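PDB 3JUR: Exo-poly-alpha-D-galacturonosidase from Thermotoga maritima, which probably hydrolyses the glycosidic bonds of polygalacturonate from the chain end, as an exo-acting polygalacturonase of glycoside hydrolase family 28. Local coordinates for residues Pro190-Phe195 / Val206-Ser211; Trp214-Val219 / Val224-Ile229; Ile241-Glu244 / Tyr248-Ile251; Cys254-Asp257 / Ser262-Ile265; Gly297-Gly302 / Val312-Asn317. One frame throughout, in Å; residues are numbered along the deposited sequence.

Followed from the N terminus, the five contacts come strictly in series: each closes its loop before the next opens, so none nests or crosses. Every loop is a short excursion that brings two walls of the beta-helix back together across its interior. Neighbouring contacts are stitched through one wall by backbone hydrogen bonds: Val193 of contact 1 to His217 of contact 2, Ile216 of contact 2 to Asp242 of contact 3, Ile241 of contact 3 to Ser262 and Val264 of contact 4, and Val263 and Ile265 of contact 4 to Val300 of contact 5. Successive coils therefore stack, and contacts 1 and 5 lie about 20 Å apart between centres.

Contact 1: Pro190-Phe195 / Val206-Ser211; sequences PSFVQF and VKIINS
The backbones of 190-195 and 206-211 come nearest where Phe192 and Ser211 lie with their CA atoms 6.1 Å apart, just before strand 193-196 begins and just after strand 207-209 ends. From there the contact is carried by one aromatic side chain. Phe192 places its CG anti to the backbone N (chi1 -162°), which sends the ring across the interior toward 208-211. One edge of the ring does most of the touching. Phe192 CE1 meets Ile209 O at 3.5 Å, with the oxygen lying near the ring plane, which would set the slightly positive C-H rim against the carbonyl oxygen. Ser211 CB sits at the same edge, near the plane, 3.7 Å from Phe192 CD1.

This is how a coil of the right-handed parallel beta-helix of family 28 is filled: the chain between the segments runs through strand 201-204, a further wall of the coil, before 207-209 comes round to face the start of 193-196. Asn210, in a left-handed backbone conformation (phi 51°), turns the corner after 207-209, and its ND2 is bonded to Asp134 OD1 of the preceding coil. Ile208 turns its CG2 obliquely to the aromatic ring, 3.7 Å from Phe192 CE1, and the two side chains run past one another in opposite directions. Ser211 OG lies against Phe192 CB at 3.6 Å, a contact with carbon, while its hydrogen bond goes to Met213 O. Leu133 of strand 132-134, together with Leu116 and Pro212, also packs against the phenylalanine, and Ile231, in the next coil, lies against Ile208.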
# COMPACT_ATOMS: atom_id res chain seq x y z
N PRO D 190 46.02 -2.46 -20.89
CA PRO D 190 45.29 -3.06 -22.01
C PRO D 190 44.02 -3.78 -21.54
O PRO D 190 43.92 -4.12 -20.35
CB PRO D 190 46.29 -4.06 -22.56
CG PRO D 190 47.06 -4.51 -21.37
CD PRO D 190 47.14 -3.32 -20.45
N SER D 191 43.07 -4.00 -22.45
CA SER D 191 41.92 -4.88 -22.19
C SER D 191 42.42 -6.33 -22.02
O SER D 191 43.55 -6.65 -22.42
CB SER D 191 40.92 -4.81 -23.34
OG SER D 191 40.26 -3.55 -23.40
N PHE D 192 41.60 -7.18 -21.41
CA PHE D 192 41.95 -8.59 -21.28
C PHE D 192 41.72 -9.31 -22.62
O PHE D 192 42.66 -9.58 -23.35
CB PHE D 192 41.16 -9.25 -20.14
CG PHE D 192 41.74 -10.56 -19.64
CD1 PHE D 192 41.74 -10.84 -18.28
CD2 PHE D 192 42.27 -11.50 -20.52
CE1 PHE D 192 42.25 -12.04 -17.80
CE2 PHE D 192 42.78 -12.71 -20.05
CZ PHE D 192 42.78 -12.98 -18.69
N VAL D 193 40.46 -9.61 -22.93
CA VAL D 193 40.10 -10.25 -24.19
C VAL D 193 39.50 -9.20 -25.13
O VAL D 193 38.50 -8.57 -24.80
CB VAL D 193 39.10 -11.43 -23.98
CG1 VAL D 193 38.74 -12.10 -25.31
CG2 VAL D 193 39.65 -12.46 -22.99
N GLN D 194 40.13 -9.01 -26.29
CA GLN D 194 39.65 -8.00 -27.24
C GLN D 194 39.56 -8.55 -28.65
O GLN D 194 40.52 -9.09 -29.19
CB GLN D 194 40.53 -6.74 -27.20
CG GLN D 194 39.95 -5.53 -27.96
CD GLN D 194 40.77 -4.26 -27.80
OE1 GLN D 194 41.83 -4.10 -28.42
NE2 GLN D 194 40.29 -3.35 -26.96
N PHE D 195 38.37 -8.43 -29.22
CA PHE D 195 38.12 -8.70 -30.63
C PHE D 195 37.91 -7.35 -31.30
O PHE D 195 36.97 -6.63 -30.95
CB PHE D 195 36.87 -9.58 -30.81
CG PHE D 195 36.94 -10.89 -30.08
CD1 PHE D 195 37.54 -12.00 -30.68
CD2 PHE D 195 36.42 -11.03 -28.79
CE1 PHE D 195 37.62 -13.22 -30.02
CE2 PHE D 195 36.49 -12.25 -28.12
CZ PHE D 195 37.11 -13.35 -28.73
N VAL D 206 34.54 -20.43 -20.19
CA VAL D 206 35.73 -20.06 -19.40
C VAL D 206 35.45 -19.16 -18.20
O VAL D 206 34.47 -18.41 -18.18
CB VAL D 206 36.82 -19.41 -20.29
CG1 VAL D 206 37.33 -20.40 -21.33
CG2 VAL D 206 36.30 -18.13 -20.96
N LYS D 207 36.31 -19.26 -17.20
CA LYS D 207 36.34 -18.32 -16.09
C LYS D 207 37.46 -17.30 -16.33
O LYS D 207 38.54 -17.65 -16.81
CB LYS D 207 36.58 -19.05 -14.76
CG LYS D 207 36.44 -18.16 -13.53
CD LYS D 207 36.77 -18.90 -12.25
CE LYS D 207 36.47 -18.02 -11.06
NZ LYS D 207 36.76 -18.71 -9.77
N ILE D 208 37.19 -16.03 -16.00
CA ILE D 208 38.17 -14.95 -16.15
C ILE D 208 38.44 -14.25 -14.82
O ILE D 208 37.51 -13.72 -14.20
CB ILE D 208 37.72 -13.91 -17.21
CG1 ILE D 208 37.60 -14.57 -18.59
CG2 ILE D 208 38.70 -12.72 -17.26
CD1 ILE D 208 36.86 -13.73 -19.60
N ILE D 209 39.71 -14.25 -14.42
CA ILE D 209 40.18 -13.68 -13.14
C ILE D 209 41.38 -12.72 -13.32
O ILE D 209 42.08 -12.77 -14.35
CB ILE D 209 40.58 -14.79 -12.11
CG1 ILE D 209 41.75 -15.65 -12.63
CG2 ILE D 209 39.39 -15.68 -11.77
CD1 ILE D 209 42.21 -16.73 -11.65
N ASN D 210 41.59 -11.86 -12.32
CA ASN D 210 42.76 -10.98 -12.25
C ASN D 210 42.98 -10.20 -13.55
O ASN D 210 44.07 -10.23 -14.14
CB ASN D 210 44.05 -11.78 -11.90
CG ASN D 210 43.88 -12.69 -10.69
OD1 ASN D 210 43.42 -12.27 -9.63
ND2 ASN D 210 44.31 -13.93 -10.83
N SER D 211 41.94 -9.49 -13.99
CA SER D 211 41.99 -8.72 -15.22
C SER D 211 42.71 -7.39 -15.01
O SER D 211 42.50 -6.72 -13.98
CB SER D 211 40.58 -8.47 -15.75
OG SER D 211 40.60 -7.65 -16.91

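Contact 2: Trp214-Val219 / Val224-Ile229; sequences WCIHPV and VIIRNI. Unlike the reference sequence in segment 214-219: Ile216 (reference Val).
Ile216 lays its CG2 branch against the end of Ile226, 3.7 Å from Ile226 CD1, the two side chains passing in opposite directions. Its longer branch takes a different partner: Ile216 CD1 and Ile229 CD1 reach for each other tip to tip and stop at 3.5 Å, tighter than carbons usually pack. Ile229 meets it with CG1 in the crowded position between backbone N and carbonyl carbon (chi1 68°). Further along, Pro218 and Val224 are only loosely apposed, with Pro218 CB 4.5 Å from Val224 CG1.

The segments are facing walls of one coil of the beta-helix, not paired strands; the CA atoms of Ile216 and Ile226 are 9.1 Å apart, a gap bridged by side chains. Val203 of the preceding coil and Met249 of the next extend the same apolar core. Alternation along the strand puts His217 on the other side of its wall. There its ring has Trp214 CE3 over the centre of one face and Val219 CG2 toward the rim of the other, while NE2 bonds Glu244 OE2 and ND1 bonds Ser191 OG. With methyl and methylene groups alone meeting between the segments, the contact rests on the burial of apolar surface and on van der Waals packing, and in the 214-219 wall the polar bonds of His217 are made on the far side.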
# COMPACT_ATOMS: atom_id res chain seq x y z
N TRP D 214 39.37 -3.90 -18.48
CA TRP D 214 38.11 -4.48 -19.00
C TRP D 214 38.33 -5.94 -19.41
O TRP D 214 39.35 -6.28 -20.02
CB TRP D 214 37.53 -3.69 -20.17
CG TRP D 214 37.25 -2.23 -19.91
CD1 TRP D 214 37.38 -1.56 -18.72
CD2 TRP D 214 36.75 -1.27 -20.85
NE1 TRP D 214 37.00 -0.24 -18.87
CE2 TRP D 214 36.62 -0.04 -20.17
CE3 TRP D 214 36.42 -1.33 -22.22
CZ2 TRP D 214 36.16 1.12 -20.81
CZ3 TRP D 214 35.95 -0.18 -22.85
CH2 TRP D 214 35.83 1.03 -22.15
N CYS D 215 37.37 -6.80 -19.06
CA CYS D 215 37.57 -8.25 -19.19
C CYS D 215 37.29 -8.75 -20.60
O CYS D 215 38.17 -9.33 -21.23
CB CYS D 215 36.77 -9.03 -18.15
SG CYS D 215 37.29 -8.71 -16.43
N ILE D 216 36.07 -8.53 -21.10
CA ILE D 216 35.72 -8.91 -22.47
C ILE D 216 35.30 -7.69 -23.28
O ILE D 216 34.26 -7.07 -23.00
CB ILE D 216 34.66 -10.01 -22.51
CG1 ILE D 216 35.19 -11.26 -21.79
CG2 ILE D 216 34.27 -10.31 -23.95
CD1 ILE D 216 34.32 -12.48 -21.93
N HIS D 217 36.10 -7.37 -24.30
CA HIS D 217 35.96 -6.11 -25.01
C HIS D 217 35.87 -6.28 -26.53
O HIS D 217 36.86 -6.09 -27.23
CB HIS D 217 37.12 -5.17 -24.60
CG HIS D 217 36.96 -3.75 -25.07
ND1 HIS D 217 38.02 -2.87 -25.12
CD2 HIS D 217 35.87 -3.07 -25.50
CE1 HIS D 217 37.59 -1.70 -25.57
NE2 HIS D 217 36.29 -1.80 -25.81
N PRO D 218 34.68 -6.66 -27.04
CA PRO D 218 34.50 -6.67 -28.49
C PRO D 218 34.28 -5.25 -29.00
O PRO D 218 33.50 -4.49 -28.41
CB PRO D 218 33.25 -7.53 -28.70
CG PRO D 218 32.51 -7.50 -27.41
CD PRO D 218 33.45 -7.07 -26.32
N VAL D 219 34.96 -4.91 -30.09
CA VAL D 219 34.93 -3.56 -30.64
C VAL D 219 34.63 -3.64 -32.13
O VAL D 219 35.27 -4.41 -32.85
CB VAL D 219 36.27 -2.80 -30.43
CG1 VAL D 219 36.19 -1.37 -30.95
CG2 VAL D 219 36.70 -2.82 -28.96
N VAL D 224 28.29 -11.61 -32.22
CA VAL D 224 29.11 -12.01 -31.07
C VAL D 224 28.23 -12.72 -30.03
O VAL D 224 27.16 -12.22 -29.66
CB VAL D 224 29.83 -10.78 -30.45
CG1 VAL D 224 30.75 -11.19 -29.31
CG2 VAL D 224 30.60 -9.99 -31.51
N ILE D 225 28.67 -13.90 -29.60
CA ILE D 225 27.99 -14.66 -28.55
C ILE D 225 28.93 -14.86 -27.36
O ILE D 225 30.05 -15.36 -27.50
CB ILE D 225 27.50 -16.05 -29.06
CG1 ILE D 225 26.47 -15.89 -30.18
CG2 ILE D 225 26.93 -16.89 -27.93
CD1 ILE D 225 26.25 -17.17 -31.02
N ILE D 226 28.48 -14.43 -26.18
CA ILE D 226 29.19 -14.71 -24.94
C ILE D 226 28.21 -15.41 -24.02
O ILE D 226 27.16 -14.86 -23.67
CB ILE D 226 29.78 -13.44 -24.31
CG1 ILE D 226 30.73 -12.75 -25.29
CG2 ILE D 226 30.53 -13.77 -23.02
CD1 ILE D 226 30.84 -11.26 -25.09
N ARG D 227 28.54 -16.63 -23.66
CA ARG D 227 27.58 -17.50 -23.01
C ARG D 227 28.27 -18.44 -22.03
O ARG D 227 29.37 -18.92 -22.30
CB ARG D 227 26.77 -18.23 -24.10
CG ARG D 227 26.69 -19.73 -24.01
CD ARG D 227 27.21 -20.39 -25.30
NE ARG D 227 26.30 -20.26 -26.44
CZ ARG D 227 26.39 -20.97 -27.56
NH1 ARG D 227 27.34 -21.89 -27.73
NH2 ARG D 227 25.51 -20.77 -28.53
N ASN D 228 27.62 -18.66 -20.89
CA ASN D 228 28.12 -19.58 -19.85
C ASN D 228 29.57 -19.35 -19.39
O ASN D 228 30.29 -20.30 -19.10
CB ASN D 228 27.87 -21.05 -20.24
CG ASN D 228 26.39 -21.37 -20.37
OD1 ASN D 228 25.85 -21.38 -21.48
ND2 ASN D 228 25.73 -21.61 -19.24
N ILE D 229 29.96 -18.08 -19.32
CA ILE D 229 31.26 -17.72 -18.76
C ILE D 229 31.12 -17.17 -17.34
O ILE D 229 30.03 -16.76 -16.93
CB ILE D 229 32.03 -16.70 -19.64
CG1 ILE D 229 31.33 -15.34 -19.63
CG2 ILE D 229 32.22 -17.23 -21.06
CD1 ILE D 229 32.28 -14.19 -19.71

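Contact 3: Ile241-Glu244 / Tyr248-Ile251; sequences IDPE and YMLI
The meeting of Ile241 and Pro243 with Met249 and Ile251 is a wholly buried apolar contact inside the beta-helix, set where the chain leaves one wall, turns a corner at Tyr248 and enters strand 249-252. Met249 extends across the gap to the proline. Its chain is trans at every torsion from chi1 (-179°) outward, and it lies at about a right angle to the proline ring, Met249 SD standing 3.7 Å from Pro243 CB. The terminal methyl is shared: Met249 CE lies between Pro243 CG and Ile241 CG2, 3.7 Å from each.

The two isoleucines approach tip to tip in a crossed pattern. Ile241 CD1 touches Ile251 CG2 at 3.7 Å, while Ile251 CD1 lies 3.9 Å from Ile241 CG2 and more distantly touches the proline at CG. Coils on both flanks join in, since Ile216 and Ile226 precede this layer and Ile283 and Val285 of strand 280-291 follow it. Asp242 starts its side chain away from 248-251, and Glu244 OE2 bonds His217 NE2. The contact is held by apolar burial and shape, without directional bonds: a flexible thioether fits against a rigid ring, and the two isoleucines fill the space between the walls.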
# COMPACT_ATOMS: atom_id res chain seq x y z
N ILE D 241 31.82 -7.21 -19.34
CA ILE D 241 31.69 -7.21 -20.79
C ILE D 241 31.33 -5.81 -21.29
O ILE D 241 30.32 -5.23 -20.85
CB ILE D 241 30.65 -8.25 -21.29
CG1 ILE D 241 30.99 -9.66 -20.77
CG2 ILE D 241 30.57 -8.23 -22.82
CD1 ILE D 241 29.89 -10.68 -21.00
N ASP D 242 32.16 -5.30 -22.21
CA ASP D 242 32.00 -3.98 -22.82
C ASP D 242 31.77 -4.04 -24.33
O ASP D 242 32.72 -3.86 -25.10
CB ASP D 242 33.25 -3.13 -22.59
CG ASP D 242 33.59 -2.98 -21.14
OD1 ASP D 242 33.38 -1.87 -20.62
OD2 ASP D 242 34.07 -3.97 -20.52
N PRO D 243 30.52 -4.28 -24.77
CA PRO D 243 30.27 -4.22 -26.21
C PRO D 243 30.40 -2.78 -26.72
O PRO D 243 29.59 -1.91 -26.34
CB PRO D 243 28.81 -4.69 -26.34
CG PRO D 243 28.49 -5.36 -25.04
CD PRO D 243 29.31 -4.65 -24.02
N GLU D 244 31.41 -2.53 -27.56
CA GLU D 244 31.69 -1.19 -28.04
C GLU D 244 31.56 -1.07 -29.56
O GLU D 244 32.35 -1.66 -30.30
CB GLU D 244 33.06 -0.70 -27.55
CG GLU D 244 33.33 0.76 -27.88
CD GLU D 244 34.35 1.42 -26.97
OE1 GLU D 244 34.31 2.67 -26.91
OE2 GLU D 244 35.19 0.73 -26.33
N TYR D 248 24.39 -6.86 -33.22
CA TYR D 248 23.93 -8.25 -33.10
C TYR D 248 24.81 -9.05 -32.16
O TYR D 248 25.75 -9.75 -32.58
CB TYR D 248 23.82 -8.96 -34.46
CG TYR D 248 22.89 -8.29 -35.44
CD1 TYR D 248 21.54 -8.11 -35.13
CD2 TYR D 248 23.34 -7.87 -36.69
CE1 TYR D 248 20.67 -7.50 -36.04
CE2 TYR D 248 22.49 -7.26 -37.60
CZ TYR D 248 21.15 -7.08 -37.26
OH TYR D 248 20.29 -6.47 -38.15
N MET D 249 24.50 -8.94 -30.87
CA MET D 249 25.25 -9.61 -29.84
C MET D 249 24.31 -10.24 -28.83
O MET D 249 23.26 -9.65 -28.49
CB MET D 249 26.20 -8.63 -29.15
CG MET D 249 27.07 -9.22 -28.06
SD MET D 249 28.42 -8.11 -27.64
CE MET D 249 29.03 -8.86 -26.15
N LEU D 250 24.68 -11.42 -28.36
CA LEU D 250 23.97 -12.12 -27.30
C LEU D 250 24.90 -12.38 -26.13
O LEU D 250 26.01 -12.87 -26.30
CB LEU D 250 23.38 -13.44 -27.83
CG LEU D 250 22.78 -14.42 -26.82
CD1 LEU D 250 21.56 -13.82 -26.09
CD2 LEU D 250 22.43 -15.74 -27.51
N ILE D 251 24.44 -12.02 -24.94
CA ILE D 251 25.13 -12.33 -23.69
C ILE D 251 24.11 -13.05 -22.83
O ILE D 251 23.10 -12.46 -22.43
CB ILE D 251 25.61 -11.05 -22.94
CG1 ILE D 251 26.54 -10.21 -23.83
CG2 ILE D 251 26.28 -11.43 -21.62
CD1 ILE D 251 26.75 -8.75 -23.34

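Contact 4: Cys254-Asp257 / Ser262-Ile265; sequences CRFD and SVVI
Phe256 and Val263 form the close half of this contact, between two walls of a single coil of the parallel beta-helix that lie on either side of a four-residue turn. The phenylalanine ring is directed inward and crosses the valine at a slant. One methyl does the touching: Val263 CG2 lies 3.7 Å from Phe256 CZ and 4.0 Å from Phe256 CE1, a single branch meeting the far end of the ring obliquely. Ile231, Ile241 and Val290 also pack against this ring, and Leu299 lies against Val263.

Toward the turn the fit is looser. Ser262 O stays 4.1 Å from Phe256 CE1, and Ser262 OG is 4.2 Å from Phe256 CB; the hydroxyl is instead held by hydrogen bonds with Thr258 OG1 and Ser295 OG. The outer side of strand 255-258 is partly exposed to solvent. There Arg255, facing out of the coil, packs on Leu289 of the second subunit, so the same short strand serves the core with one residue and a subunit contact with its neighbour. Asp257, whose CB is directed away from 262-265, has its OD1 hydrogen-bonded to Ser292 OG.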
# COMPACT_ATOMS: atom_id res chain seq x y z
N CYS D 254 25.58 -16.08 -18.19
CA CYS D 254 26.87 -15.74 -17.59
C CYS D 254 26.76 -15.38 -16.10
O CYS D 254 25.70 -14.96 -15.62
CB CYS D 254 27.55 -14.60 -18.35
SG CYS D 254 27.85 -14.92 -20.12
N ARG D 255 27.88 -15.56 -15.38
CA ARG D 255 28.01 -15.18 -13.97
C ARG D 255 29.05 -14.06 -13.83
O ARG D 255 30.14 -14.17 -14.40
CB ARG D 255 28.41 -16.39 -13.12
CG ARG D 255 28.93 -16.03 -11.73
CD ARG D 255 27.87 -16.15 -10.65
NE ARG D 255 28.05 -17.40 -9.91
CZ ARG D 255 28.48 -17.49 -8.65
NH1 ARG D 255 28.76 -16.40 -7.94
NH2 ARG D 255 28.62 -18.69 -8.10
N PHE D 256 28.72 -13.02 -13.06
CA PHE D 256 29.57 -11.83 -12.90
C PHE D 256 29.82 -11.45 -11.45
O PHE D 256 28.88 -11.35 -10.65
CB PHE D 256 28.93 -10.60 -13.56
CG PHE D 256 28.66 -10.74 -15.03
CD1 PHE D 256 29.60 -10.31 -15.96
CD2 PHE D 256 27.45 -11.25 -15.47
CE1 PHE D 256 29.34 -10.42 -17.32
CE2 PHE D 256 27.17 -11.36 -16.83
CZ PHE D 256 28.13 -10.95 -17.76
N ASP D 257 31.09 -11.20 -11.14
CA ASP D 257 31.51 -10.46 -9.97
C ASP D 257 32.57 -9.47 -10.48
O ASP D 257 33.70 -9.88 -10.80
CB ASP D 257 32.08 -11.40 -8.92
CG ASP D 257 32.40 -10.69 -7.61
OD1 ASP D 257 32.14 -9.48 -7.46
OD2 ASP D 257 32.91 -11.38 -6.70
N SER D 262 29.14 -4.17 -14.80
CA SER D 262 29.16 -5.59 -15.17
C SER D 262 29.01 -5.80 -16.68
O SER D 262 29.90 -6.34 -17.33
CB SER D 262 28.12 -6.38 -14.39
OG SER D 262 28.45 -6.45 -13.02
N VAL D 263 27.87 -5.39 -17.23
CA VAL D 263 27.67 -5.39 -18.67
C VAL D 263 27.45 -3.93 -19.08
O VAL D 263 26.48 -3.30 -18.65
CB VAL D 263 26.47 -6.27 -19.08
CG1 VAL D 263 26.21 -6.18 -20.60
CG2 VAL D 263 26.70 -7.71 -18.66
N VAL D 264 28.36 -3.41 -19.91
CA VAL D 264 28.41 -1.99 -20.24
C VAL D 264 28.44 -1.78 -21.74
O VAL D 264 29.42 -2.10 -22.39
CB VAL D 264 29.71 -1.31 -19.76
CG1 VAL D 264 29.41 0.07 -19.23
CG2 VAL D 264 30.47 -2.17 -18.76
N ILE D 265 27.39 -1.17 -22.28
CA ILE D 265 27.33 -0.96 -23.71
C ILE D 265 27.85 0.43 -24.07
O ILE D 265 27.43 1.44 -23.47
CB ILE D 265 25.92 -1.22 -24.25
CG1 ILE D 265 25.51 -2.64 -23.88
CG2 ILE D 265 25.89 -1.05 -25.77
CD1 ILE D 265 24.05 -2.83 -23.76

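Contact 5: Gly297-Gly302 / Val312-Asn317; sequences GGLVIG and VVARNN
Segments 297-302 and 312-317 come closest at Leu299 and Ala314, whose CA atoms are 7.5 Å apart, a separation too wide for backbone pairing and filled instead by one leucine. A trans chi1 (-174°) carries the fork of Leu299 over the small alanine, and both of its branches touch it. The nearer, Leu299 CD2, lies 3.7 Å from Ala314 CB, and Leu299 CD1 follows at 4.0 Å, so the methyl is straddled by the two branches. Val312, two residues earlier and facing the same way, makes a much looser touch, its CG1 4.5 Å from Leu299 CD2.

The alanine methyl is short, and the leucine spans most of the gap between these two walls of the beta-helix coil. On the outward side of strand 309-320, Arg315 NE forms a salt bridge with Glu11 OE1 of the N-terminal helix 6-16, and Asn316 packs on Asn350 of the second subunit. Inside, Leu299 is framed by Val263 of strand 263-265 and Val285 of strand 280-291 from the coil before, while Phe343 of strand 337-349 in the coil after lies against both Leu299 and Ala314.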
# COMPACT_ATOMS: atom_id res chain seq x y z
N GLY D 297 27.13 -1.45 -11.59
CA GLY D 297 25.89 -1.53 -12.34
C GLY D 297 25.69 -2.88 -13.01
O GLY D 297 26.65 -3.51 -13.45
N GLY D 298 24.44 -3.33 -13.06
CA GLY D 298 24.11 -4.61 -13.67
C GLY D 298 24.08 -4.51 -15.19
O GLY D 298 24.82 -5.21 -15.88
N LEU D 299 23.19 -3.64 -15.68
CA LEU D 299 23.16 -3.27 -17.09
C LEU D 299 23.43 -1.79 -17.22
O LEU D 299 22.67 -0.96 -16.70
CB LEU D 299 21.81 -3.60 -17.75
CG LEU D 299 21.91 -3.33 -19.26
CD1 LEU D 299 22.53 -4.53 -20.03
CD2 LEU D 299 20.61 -2.91 -19.87
N VAL D 300 24.51 -1.45 -17.92
CA VAL D 300 24.98 -0.08 -17.99
C VAL D 300 25.10 0.39 -19.44
O VAL D 300 25.52 -0.38 -20.32
CB VAL D 300 26.33 0.09 -17.24
CG1 VAL D 300 26.76 1.55 -17.16
CG2 VAL D 300 26.21 -0.47 -15.84
N ILE D 301 24.68 1.62 -19.71
CA ILE D 301 24.92 2.25 -21.01
C ILE D 301 25.80 3.48 -20.78
O ILE D 301 25.51 4.30 -19.90
CB ILE D 301 23.60 2.66 -21.76
CG1 ILE D 301 22.47 1.62 -21.63
CG2 ILE D 301 23.90 2.98 -23.22
CD1 ILE D 301 22.72 0.29 -22.32
N GLY D 302 26.89 3.59 -21.55
CA GLY D 302 27.80 4.74 -21.45
C GLY D 302 28.99 4.51 -20.53
O GLY D 302 29.21 3.40 -20.05
N VAL D 312 18.54 -2.21 -27.26
CA VAL D 312 19.17 -3.11 -26.32
C VAL D 312 18.06 -3.69 -25.46
O VAL D 312 17.25 -2.95 -24.90
CB VAL D 312 20.18 -2.37 -25.43
CG1 VAL D 312 20.71 -3.30 -24.33
CG2 VAL D 312 21.34 -1.82 -26.26
N VAL D 313 18.02 -5.02 -25.38
CA VAL D 313 17.08 -5.72 -24.53
C VAL D 313 17.84 -6.51 -23.48
O VAL D 313 18.68 -7.36 -23.81
CB VAL D 313 16.16 -6.68 -25.34
CG1 VAL D 313 15.23 -7.45 -24.40
CG2 VAL D 313 15.34 -5.92 -26.40
N ALA D 314 17.53 -6.23 -22.21
CA ALA D 314 18.04 -6.99 -21.08
C ALA D 314 16.85 -7.65 -20.39
O ALA D 314 16.04 -6.98 -19.75
CB ALA D 314 18.81 -6.10 -20.11
N ARG D 315 16.75 -8.97 -20.54
CA ARG D 315 15.59 -9.71 -20.06
C ARG D 315 15.97 -10.87 -19.14
O ARG D 315 16.91 -11.62 -19.42
CB ARG D 315 14.76 -10.21 -21.24
CG ARG D 315 13.44 -10.84 -20.83
CD ARG D 315 12.67 -11.40 -22.02
NE ARG D 315 13.45 -12.38 -22.79
CZ ARG D 315 13.70 -13.63 -22.41
NH1 ARG D 315 13.26 -14.10 -21.24
NH2 ARG D 315 14.41 -14.42 -23.20
N ASN D 316 15.20 -11.02 -18.06
CA ASN D 316 15.32 -12.16 -17.14
C ASN D 316 16.72 -12.32 -16.56
O ASN D 316 17.27 -13.42 -16.53
CB ASN D 316 14.86 -13.47 -17.82
CG ASN D 316 14.54 -14.57 -16.82
OD1 ASN D 316 13.90 -14.32 -15.80
ND2 ASN D 316 14.99 -15.78 -17.11
N ASN D 317 17.29 -11.22 -16.12
CA ASN D 317 18.57 -11.26 -15.43
C ASN D 317 18.35 -11.14 -13.94
O ASN D 317 17.30 -10.64 -13.49
CB ASN D 317 19.50 -10.15 -15.94
CG ASN D 317 19.74 -10.25 -17.43
OD1 ASN D 317 20.46 -11.13 -17.90
ND2 ASN D 317 19.14 -9.33 -18.19